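Local coordinates for putative decarboxylase involved in desferrioxamine biosynthesis (Erwinia amylovora, PDB 5O5C), which binds pyridoxal 5'-phosphate and probably decarboxylates lysine as a step in making the siderophore desferrioxamine E, at residues D163-S168 with N374-T379; A321-V326 with G339-R344; S130-W135 with R381-L386; S173-M178 with M223-L228. All coordinates share one frame; numbering follows the deposited sequence.

Contact 1 of 4, residues D163-S168 with N374-T379; sequences DGIFTS and NKSIQT. With PLP (pyridoxal-5'-phosphate), chain G.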
# COMPACT_ATOMS: atom_id res chain seq x y z
N ASP B 163 9.86 7.18 -16.65
CA ASP B 163 9.87 7.31 -15.18
C ASP B 163 8.98 6.27 -14.50
O ASP B 163 8.24 5.52 -15.17
CB ASP B 163 9.39 8.71 -14.82
CG ASP B 163 9.86 9.18 -13.44
OD1 ASP B 163 10.45 8.45 -12.64
OD2 ASP B 163 9.59 10.35 -13.16
N GLY B 164 9.01 6.24 -13.18
CA GLY B 164 8.08 5.37 -12.43
C GLY B 164 7.94 5.68 -10.97
O GLY B 164 8.48 6.66 -10.49
N ILE B 165 7.22 4.83 -10.26
CA ILE B 165 6.91 5.08 -8.88
C ILE B 165 6.70 3.75 -8.14
O ILE B 165 6.32 2.77 -8.73
CB ILE B 165 5.67 6.00 -8.83
CG1 ILE B 165 5.24 6.25 -7.41
CG2 ILE B 165 4.53 5.43 -9.62
CD1 ILE B 165 6.07 7.26 -6.70
N PHE B 166 7.00 3.73 -6.86
CA PHE B 166 6.70 2.57 -6.07
C PHE B 166 5.24 2.70 -5.59
O PHE B 166 4.79 3.75 -5.11
CB PHE B 166 7.67 2.43 -4.94
CG PHE B 166 8.94 1.69 -5.28
CD1 PHE B 166 10.02 2.34 -5.86
CD2 PHE B 166 9.09 0.33 -4.94
CE1 PHE B 166 11.19 1.66 -6.18
CE2 PHE B 166 10.27 -0.36 -5.25
CZ PHE B 166 11.32 0.30 -5.85
N THR B 167 4.53 1.58 -5.67
CA THR B 167 3.15 1.43 -5.22
C THR B 167 3.02 0.29 -4.26
O THR B 167 3.99 -0.37 -4.00
CB THR B 167 2.30 1.00 -6.38
OG1 THR B 167 2.77 -0.27 -6.79
CG2 THR B 167 2.43 1.98 -7.51
N SER B 168 1.79 -0.01 -3.81
CA SER B 168 1.58 -1.06 -2.84
C SER B 168 1.84 -2.39 -3.42
O SER B 168 2.09 -3.36 -2.69
CB SER B 168 0.17 -1.05 -2.26
OG SER B 168 -0.88 -1.03 -3.17
N ASN B 374 3.69 13.60 -6.71
CA ASN B 374 3.17 14.07 -7.99
C ASN B 374 2.94 12.95 -9.03
O ASN B 374 2.12 13.13 -9.92
CB ASN B 374 4.02 15.22 -8.54
CG ASN B 374 4.08 16.40 -7.56
OD1 ASN B 374 5.16 16.76 -7.09
ND2 ASN B 374 2.93 16.96 -7.19
N LYS B 375 3.59 11.80 -8.88
CA LYS B 375 3.42 10.62 -9.75
C LYS B 375 2.60 9.44 -9.15
O LYS B 375 2.49 8.35 -9.75
CB LYS B 375 4.80 10.05 -10.13
CG LYS B 375 5.84 11.07 -10.59
CD LYS B 375 7.20 10.47 -10.94
CE LYS B 375 7.96 9.96 -9.74
NZ LYS B 375 9.34 9.54 -10.03
N SER B 376 2.01 9.64 -8.00
CA SER B 376 1.46 8.56 -7.18
C SER B 376 -0.00 8.78 -7.03
O SER B 376 -0.45 9.93 -7.14
CB SER B 376 2.14 8.60 -5.81
OG SER B 376 1.78 7.50 -4.98
N ILE B 377 -0.75 7.69 -6.82
CA ILE B 377 -2.13 7.72 -6.40
C ILE B 377 -2.29 7.43 -4.89
O ILE B 377 -3.42 7.33 -4.38
CB ILE B 377 -3.10 6.81 -7.26
CG1 ILE B 377 -2.65 5.39 -7.31
CG2 ILE B 377 -3.33 7.38 -8.66
CD1 ILE B 377 -3.78 4.42 -7.25
N GLN B 378 -1.17 7.30 -4.18
CA GLN B 378 -1.15 7.33 -2.72
C GLN B 378 -0.67 8.71 -2.25
O GLN B 378 -0.09 9.50 -3.02
CB GLN B 378 -0.16 6.27 -2.20
CG GLN B 378 -0.46 4.81 -2.58
CD GLN B 378 0.66 3.83 -2.25
OE1 GLN B 378 1.56 3.61 -3.04
NE2 GLN B 378 0.59 3.22 -1.11
N THR B 379 -0.86 8.96 -0.96
CA THR B 379 -0.26 10.07 -0.30
C THR B 379 0.92 9.60 0.58
O THR B 379 1.97 9.30 0.08
CB THR B 379 -1.32 10.95 0.40
OG1 THR B 379 -2.43 11.22 -0.49
CG2 THR B 379 -0.69 12.33 0.77
N1 PLP G . -7.52 12.63 5.20
C2 PLP G . -6.96 13.44 6.13
C2A PLP G . -7.80 14.28 7.04
C3 PLP G . -5.50 13.48 6.30
O3 PLP G . -4.96 14.31 7.24
C4 PLP G . -4.69 12.63 5.40
C4A PLP G . -3.21 12.60 5.50
C5 PLP G . -5.42 11.79 4.41
C6 PLP G . -6.82 11.82 4.38
C5A PLP G . -4.66 10.87 3.47
O4P PLP G . -4.06 9.80 4.21
P PLP G . -2.63 9.17 3.81
O1P PLP G . -2.39 8.20 4.95
O2P PLP G . -2.92 8.51 2.48
O3P PLP G . -1.66 10.30 3.78
O HOH W 1 2.40 5.10 -5.13

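Contact 2 of 4, residues A321-V326 with G339-R344; sequences ADSVTV and GAFFVR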
# COMPACT_ATOMS: atom_id res chain seq x y z
N ALA B 321 6.75 -1.17 -24.54
CA ALA B 321 5.55 -0.84 -23.75
C ALA B 321 5.30 0.67 -23.53
O ALA B 321 6.21 1.45 -23.52
CB ALA B 321 5.64 -1.56 -22.42
N ASP B 322 4.05 1.07 -23.34
CA ASP B 322 3.75 2.43 -22.85
C ASP B 322 3.85 2.47 -21.33
O ASP B 322 4.35 3.50 -20.77
CB ASP B 322 2.40 2.89 -23.38
CG ASP B 322 2.42 3.04 -24.86
OD1 ASP B 322 3.15 3.92 -25.29
OD2 ASP B 322 1.78 2.24 -25.57
N SER B 323 3.40 1.37 -20.68
CA SER B 323 3.66 1.10 -19.23
C SER B 323 4.03 -0.31 -18.87
O SER B 323 3.79 -1.24 -19.63
CB SER B 323 2.44 1.41 -18.37
OG SER B 323 1.28 0.78 -18.90
N VAL B 324 4.60 -0.46 -17.67
CA VAL B 324 5.08 -1.74 -17.18
C VAL B 324 4.83 -1.82 -15.67
O VAL B 324 5.16 -0.86 -14.90
CB VAL B 324 6.60 -2.00 -17.40
CG1 VAL B 324 6.96 -3.43 -17.00
CG2 VAL B 324 7.04 -1.79 -18.83
N THR B 325 4.25 -2.94 -15.25
CA THR B 325 4.13 -3.23 -13.84
C THR B 325 5.13 -4.32 -13.44
O THR B 325 5.27 -5.34 -14.11
CB THR B 325 2.74 -3.71 -13.41
OG1 THR B 325 2.49 -4.99 -14.00
CG2 THR B 325 1.77 -2.84 -13.81
N VAL B 326 5.73 -4.12 -12.28
CA VAL B 326 6.83 -4.95 -11.78
C VAL B 326 6.62 -5.27 -10.29
O VAL B 326 6.43 -4.31 -9.54
CB VAL B 326 8.13 -4.13 -11.91
CG1 VAL B 326 9.27 -4.80 -11.21
CG2 VAL B 326 8.47 -3.90 -13.37
N GLY B 339 6.92 -3.07 -4.95
CA GLY B 339 6.48 -3.12 -6.29
C GLY B 339 6.37 -1.73 -6.82
O GLY B 339 6.33 -0.77 -6.06
N ALA B 340 6.39 -1.66 -8.12
CA ALA B 340 6.49 -0.41 -8.83
C ALA B 340 5.85 -0.43 -10.19
O ALA B 340 5.67 -1.52 -10.80
CB ALA B 340 7.96 -0.00 -8.96
N PHE B 341 5.50 0.78 -10.63
CA PHE B 341 4.81 1.06 -11.91
C PHE B 341 5.67 1.98 -12.78
O PHE B 341 6.18 2.98 -12.30
CB PHE B 341 3.50 1.75 -11.61
CG PHE B 341 2.78 2.19 -12.81
CD1 PHE B 341 2.25 1.27 -13.66
CD2 PHE B 341 2.71 3.54 -13.15
CE1 PHE B 341 1.63 1.64 -14.82
CE2 PHE B 341 2.05 3.93 -14.30
CZ PHE B 341 1.53 2.97 -15.15
N PHE B 342 5.82 1.65 -14.06
CA PHE B 342 6.69 2.37 -14.96
C PHE B 342 5.95 2.86 -16.17
O PHE B 342 5.15 2.13 -16.70
CB PHE B 342 7.83 1.49 -15.40
CG PHE B 342 8.70 1.09 -14.28
CD1 PHE B 342 8.37 0.01 -13.50
CD2 PHE B 342 9.80 1.86 -13.93
CE1 PHE B 342 9.12 -0.33 -12.44
CE2 PHE B 342 10.54 1.53 -12.83
CZ PHE B 342 10.21 0.44 -12.08
N VAL B 343 6.28 4.09 -16.61
CA VAL B 343 5.75 4.67 -17.86
C VAL B 343 6.85 5.00 -18.92
O VAL B 343 7.96 5.35 -18.58
CB VAL B 343 4.94 5.92 -17.60
CG1 VAL B 343 3.62 5.55 -16.92
CG2 VAL B 343 5.70 6.96 -16.80
N ARG B 344 6.51 4.90 -20.19
CA ARG B 344 7.43 5.22 -21.26
C ARG B 344 7.68 6.76 -21.27
O ARG B 344 8.79 7.18 -21.45
CB ARG B 344 6.82 4.78 -22.59
CG ARG B 344 7.71 4.95 -23.77
CD ARG B 344 7.12 4.37 -25.06
NE ARG B 344 8.25 4.25 -25.94
CZ ARG B 344 8.80 3.13 -26.38
NH1 ARG B 344 8.33 1.96 -26.02
NH2 ARG B 344 9.87 3.18 -27.15

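Contact 3 of 4, residues S130-W135 with R381-L386; sequences SSVDTW and RRFDAL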
# COMPACT_ATOMS: atom_id res chain seq x y z
N SER B 130 10.51 7.08 7.39
CA SER B 130 10.37 8.11 6.35
C SER B 130 9.10 7.90 5.50
O SER B 130 8.77 6.80 5.16
CB SER B 130 11.57 8.13 5.42
OG SER B 130 12.69 8.60 6.11
N SER B 131 8.40 8.98 5.19
CA SER B 131 7.35 8.98 4.14
C SER B 131 7.86 9.57 2.83
O SER B 131 8.16 10.78 2.78
CB SER B 131 6.15 9.79 4.61
OG SER B 131 5.14 9.82 3.60
N VAL B 132 7.93 8.77 1.76
CA VAL B 132 8.58 9.17 0.51
C VAL B 132 7.67 9.85 -0.53
O VAL B 132 8.04 9.96 -1.69
CB VAL B 132 9.33 8.01 -0.17
CG1 VAL B 132 10.29 7.36 0.80
CG2 VAL B 132 8.39 6.97 -0.75
N ASP B 133 6.51 10.32 -0.09
CA ASP B 133 5.68 11.17 -0.89
C ASP B 133 6.31 12.55 -1.12
O ASP B 133 6.22 13.06 -2.23
CB ASP B 133 4.26 11.26 -0.35
CG ASP B 133 4.18 11.77 1.05
OD1 ASP B 133 5.11 11.50 1.83
OD2 ASP B 133 3.19 12.45 1.36
N THR B 134 7.01 13.09 -0.13
CA THR B 134 7.64 14.39 -0.29
C THR B 134 9.07 14.43 0.18
O THR B 134 9.50 13.71 1.08
CB THR B 134 6.87 15.54 0.45
OG1 THR B 134 6.89 15.29 1.86
CG2 THR B 134 5.45 15.65 -0.02
N TRP B 135 9.81 15.35 -0.38
CA TRP B 135 11.21 15.50 0.02
C TRP B 135 11.30 15.86 1.53
O TRP B 135 12.14 15.30 2.30
CB TRP B 135 11.95 16.47 -0.87
CG TRP B 135 13.09 17.09 -0.23
CD1 TRP B 135 13.08 18.22 0.54
CD2 TRP B 135 14.41 16.63 -0.24
NE1 TRP B 135 14.31 18.48 0.99
CE2 TRP B 135 15.16 17.52 0.52
CE3 TRP B 135 15.06 15.58 -0.90
CZ2 TRP B 135 16.50 17.39 0.69
CZ3 TRP B 135 16.33 15.43 -0.71
CH2 TRP B 135 17.08 16.34 0.07
N ARG B 381 3.48 7.37 2.09
CA ARG B 381 4.03 6.17 1.51
C ARG B 381 5.38 5.81 2.13
O ARG B 381 6.21 6.65 2.29
CB ARG B 381 4.15 6.33 0.01
CG ARG B 381 4.34 5.03 -0.74
CD ARG B 381 4.37 5.31 -2.24
NE ARG B 381 5.72 5.63 -2.72
CZ ARG B 381 6.12 6.79 -3.22
NH1 ARG B 381 5.32 7.85 -3.29
NH2 ARG B 381 7.37 6.90 -3.63
N ARG B 382 5.55 4.54 2.44
CA ARG B 382 6.70 4.02 3.13
C ARG B 382 7.86 3.77 2.17
O ARG B 382 7.68 3.69 0.97
CB ARG B 382 6.30 2.77 3.93
CG ARG B 382 6.15 1.47 3.13
CD ARG B 382 5.52 0.36 3.92
NE ARG B 382 6.30 -0.01 5.06
CZ ARG B 382 7.12 -1.06 5.19
NH1 ARG B 382 7.29 -1.97 4.24
NH2 ARG B 382 7.77 -1.21 6.35
N PHE B 383 9.06 3.74 2.69
CA PHE B 383 10.30 3.72 1.89
C PHE B 383 10.64 2.30 1.39
O PHE B 383 11.68 1.71 1.69
CB PHE B 383 11.39 4.30 2.75
CG PHE B 383 12.72 4.53 2.09
CD1 PHE B 383 12.91 4.53 0.71
CD2 PHE B 383 13.82 4.76 2.91
CE1 PHE B 383 14.17 4.73 0.17
CE2 PHE B 383 15.07 4.97 2.37
CZ PHE B 383 15.24 4.95 1.00
N ASP B 384 9.73 1.77 0.58
CA ASP B 384 9.87 0.38 0.08
C ASP B 384 11.12 0.20 -0.78
O ASP B 384 11.78 -0.87 -0.80
CB ASP B 384 8.61 -0.02 -0.64
CG ASP B 384 7.54 -0.61 0.30
OD1 ASP B 384 7.93 -1.14 1.40
OD2 ASP B 384 6.32 -0.53 -0.05
N ALA B 385 11.49 1.26 -1.47
CA ALA B 385 12.68 1.25 -2.28
C ALA B 385 13.96 0.92 -1.51
O ALA B 385 14.89 0.38 -2.13
CB ALA B 385 12.84 2.58 -3.01
N LEU B 386 14.01 1.12 -0.19
CA LEU B 386 15.23 0.78 0.59
C LEU B 386 15.59 -0.69 0.49
O LEU B 386 16.79 -1.04 0.62
CB LEU B 386 15.16 1.19 2.02
CG LEU B 386 16.38 1.04 2.92
CD1 LEU B 386 17.53 1.90 2.47
CD2 LEU B 386 15.99 1.37 4.35
O HOH W 2 9.39 4.39 5.58

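Contact 4 of 4, residues S173-M178 with M223-L228; sequences SNLMAM and MAILGL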
# COMPACT_ATOMS: atom_id res chain seq x y z
N SER B 173 -0.43 -0.86 -9.33
CA SER B 173 0.29 -0.54 -10.60
C SER B 173 -0.61 -0.74 -11.85
O SER B 173 -0.64 0.15 -12.77
CB SER B 173 1.55 -1.37 -10.66
OG SER B 173 2.30 -1.15 -9.44
N ASN B 174 -1.37 -1.84 -11.85
CA ASN B 174 -2.32 -2.14 -12.94
C ASN B 174 -3.44 -1.14 -12.97
O ASN B 174 -3.89 -0.78 -14.04
CB ASN B 174 -2.86 -3.56 -12.93
CG ASN B 174 -1.86 -4.59 -13.42
OD1 ASN B 174 -0.86 -4.25 -14.07
ND2 ASN B 174 -2.14 -5.86 -13.16
N LEU B 175 -3.86 -0.65 -11.80
CA LEU B 175 -4.86 0.42 -11.79
C LEU B 175 -4.30 1.68 -12.45
O LEU B 175 -4.98 2.29 -13.30
CB LEU B 175 -5.37 0.71 -10.39
CG LEU B 175 -6.26 1.94 -10.22
CD1 LEU B 175 -7.46 1.85 -11.12
CD2 LEU B 175 -6.67 2.04 -8.76
N MET B 176 -3.05 2.00 -12.12
CA MET B 176 -2.47 3.24 -12.63
C MET B 176 -2.32 3.12 -14.13
O MET B 176 -2.58 4.10 -14.85
CB MET B 176 -1.11 3.56 -11.99
CG MET B 176 -1.14 3.89 -10.53
SD MET B 176 0.56 4.27 -10.08
CE MET B 176 0.47 4.58 -8.32
N ALA B 177 -1.98 1.91 -14.60
CA ALA B 177 -1.86 1.63 -16.05
C ALA B 177 -3.15 1.84 -16.85
O ALA B 177 -3.13 2.49 -17.94
CB ALA B 177 -1.28 0.25 -16.32
N MET B 178 -4.27 1.33 -16.34
CA MET B 178 -5.52 1.52 -17.04
C MET B 178 -6.03 2.98 -16.86
O MET B 178 -6.72 3.49 -17.73
CB MET B 178 -6.55 0.50 -16.58
CG MET B 178 -6.14 -0.96 -16.78
SD MET B 178 -5.68 -1.34 -18.48
CE MET B 178 -7.10 -1.03 -19.38
N MET B 223 -10.79 -1.65 -14.22
CA MET B 223 -11.81 -1.06 -15.11
C MET B 223 -13.14 -0.88 -14.41
O MET B 223 -13.87 0.05 -14.75
CB MET B 223 -12.04 -1.87 -16.37
CG MET B 223 -10.88 -2.20 -17.23
SD MET B 223 -9.79 -0.89 -17.70
CE MET B 223 -10.88 0.05 -18.71
N ALA B 224 -13.45 -1.71 -13.39
CA ALA B 224 -14.60 -1.41 -12.50
C ALA B 224 -14.47 -0.12 -11.76
O ALA B 224 -15.39 0.73 -11.75
CB ALA B 224 -14.87 -2.51 -11.53
N ILE B 225 -13.31 0.04 -11.14
CA ILE B 225 -13.03 1.22 -10.43
C ILE B 225 -13.06 2.48 -11.35
O ILE B 225 -13.58 3.52 -10.98
CB ILE B 225 -11.69 1.06 -9.70
CG1 ILE B 225 -11.82 0.00 -8.60
CG2 ILE B 225 -11.26 2.35 -9.04
CD1 ILE B 225 -10.46 -0.45 -8.15
N LEU B 226 -12.51 2.35 -12.56
CA LEU B 226 -12.44 3.46 -13.46
C LEU B 226 -13.75 3.83 -14.09
O LEU B 226 -13.78 4.69 -14.93
CB LEU B 226 -11.39 3.20 -14.54
CG LEU B 226 -9.97 3.09 -14.04
CD1 LEU B 226 -9.05 2.35 -14.95
CD2 LEU B 226 -9.41 4.45 -13.72
N GLY B 227 -14.85 3.17 -13.74
CA GLY B 227 -16.13 3.55 -14.26
C GLY B 227 -16.49 3.03 -15.61
O GLY B 227 -17.45 3.51 -16.20
N LEU B 228 -15.71 2.06 -16.12
CA LEU B 228 -15.97 1.42 -17.40
C LEU B 228 -16.50 -0.02 -17.28
O LEU B 228 -17.16 -0.52 -18.19
CB LEU B 228 -14.72 1.45 -18.25
CG LEU B 228 -14.14 2.82 -18.51
CD1 LEU B 228 -12.78 2.62 -19.13
CD2 LEU B 228 -15.06 3.62 -19.40

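Contact 1 of 4, residues D163-S168 with N374-T379
K375 carries the largest share of this contact, laying its chain beside strand 163-167 with its ammonium group at the D163 end. The chain is extended except for one bend (chi3 -70°), and the K375 and D163 side chains cross at about a right angle. NZ donates to G164 O at 3.0 Å, nearly along the C=O axis. It also forms a salt bridge with D163, meeting OD1 at 3.0 Å from above the carboxylate plane, while OD2 adds only a weak bond. D163 OD1 accepts from G164 N too (2.7 Å), and from Q146, which would steady the carboxylate. I165 packs its CG2 against K375 O at 3.6 Å. Q378, extended beyond CG, rests OE1 against T167 CA. A water donates to Q378 OE1 and F166 O, 2.7 Å from each, and accepts from S376 OG (2.5 Å); OE1 is also bonded by Q172. S376 OG accepts from Q378 N, an ST turn just before T379, whose CB lies 3.5 Å from O3P of a PLP bonded by T380 and by T171, H329 and T273 of the second subunit, a cofactor site at the dimer interface. Residues 375-378 run in nearly the same direction as 163-168. Strand 163-167, an edge strand of its sheet within this chain, is bonded antiparallel to strand 339-343, and helices 140-156 and 170-189 pack against its side chains.

Contact 2 of 4, residues A321-V326 with G339-R344
D322 O is held by one hydrogen bond, from R344 N at 2.6 Å and from above the carbonyl plane, with a supplementary CA-H...O contact from V343 CA at 3.4 Å. It stands at the end of an antiparallel ladder in the seven-stranded mixed sheet of fold type I PLP enzymes, in which 339-343 is the strand that runs against its neighbours. V324 and F342 form one hydrogen-bonded pair, with F342 N donating to V324 O at 2.7 Å, and V326 and A340 form the next; S323 with V343 and T325 with F341 are the non-hydrogen-bonded pairs. On the V324 and V326 face, F342 takes chi1 -63°, its CG anti to the carbonyl carbon, which brings CE1 to 3.7 Å from V326 CG2; helix 140-156 packs on this ring. The other face turns toward helix 170-189. There F341 CE1 lies 3.6 Å from S323 CB, while T325 CG2 comes to the edge of the same ring. S323 OG is hydrogen-bonded to W294 NE1 and H296 ND1. Beyond the ladder the long R344 chain runs on until NH1 makes a weak bond to A321 O at 3.3 Å.

Contact 3 of 4, residues S130-W135 with R381-L386
V132 forms the tight half of this contact, wedged between R381 and F383. Its N donates to R381 O at 2.8 Å, nearly along the C=O axis, and so locks the two loops together at their backbones. R381 then bends at chi3 (88°), bringing its guanidinium against the valine that its carbonyl holds. V132 CG2, in the crowded position between backbone N and carbonyl carbon, sits over one face of that group, offset toward the rim and only 3.1 Å from NH2. A salt bridge from NH2 to E145 holds the guanidinium from the side of helix 140-156. The other branch, V132 CG1, packs on F383 CB at 3.8 Å. F383 is the centre of an inverse gamma turn leading into helix 385-394, and L386 CB covers the centre of one face of its ring, while Y94 of the second subunit meets the ring edge-to-face. Polar grip is uneven beside V132: S131 OG makes a very short bond to D133 OD1 (2.4 Å) but accepts only weakly from R381 N (3.3 Å). The looser side lies toward S130, where a water fills in for a direct backbone bond, donating to S130 O at 2.5 Å and accepting from F383 N at 3.0 Å. R382 points away from 130-135; its NH2 forms a salt bridge with E122 of its own chain and its NE bonds V336 O of the second subunit.

Contact 4 of 4, residues S173-M178 with M223-L228
Two methionines meet at the core of this contact, M178 CE lying 3.2 Å from M223 SD. Both are folded the same way, bent at chi2 and chi3, and they cross at about a right angle, so that a methyl from one helix is pressed close to the sulphur of the other. L226 packs beside them, its CD1 3.5 Å from M178 CB and its CG 4.0 Å from L175 CD1. I225 is more distant, its CG2 4.4 Å from L175 CD1. L226 sits at the end of helix 218-225, where G227, at positive phi, closes a Schellman motif, with L228 N bonded to M223 O at 3.1 Å and G227 N to A224 O at 3.2 Å, consistent with a fixed position for it. R182 takes up L226 O, and R182 of the second subunit reaches A224 O and I225 O. One turn before M178, N174 bonds H296, S218 and D298 and touches the cofactor, consistent with fixing helix 170-189 at the pocket. Between the two segments the interaction is purely apolar, so fit depends on the shapes of the methionine and leucine side chains, while the directional bonds are left to the surrounding shells.

Following the chain from the N terminus, 130-135 opens contact 3 and strand 163-167 opens contact 1. Contact 4 closes first, drawing helix 218-225 back onto helix 170-189, and contact 2 then closes a short loop that contains helix 328-331, bringing strand 339-343 antiparallel to 323-327. The segment 374-379 next completes contact 1, and 381-386 completes contact 3, so that contacts 4 and 2 lie in series within contact 1, which itself lies within contact 3; none cross. Contacts 1 and 2 share one sheet through strands 163-167 and 339-343, while T167 and S173 tie contact 1 to contact 4. Contacts 1, 3 and 4 also reach the second subunit.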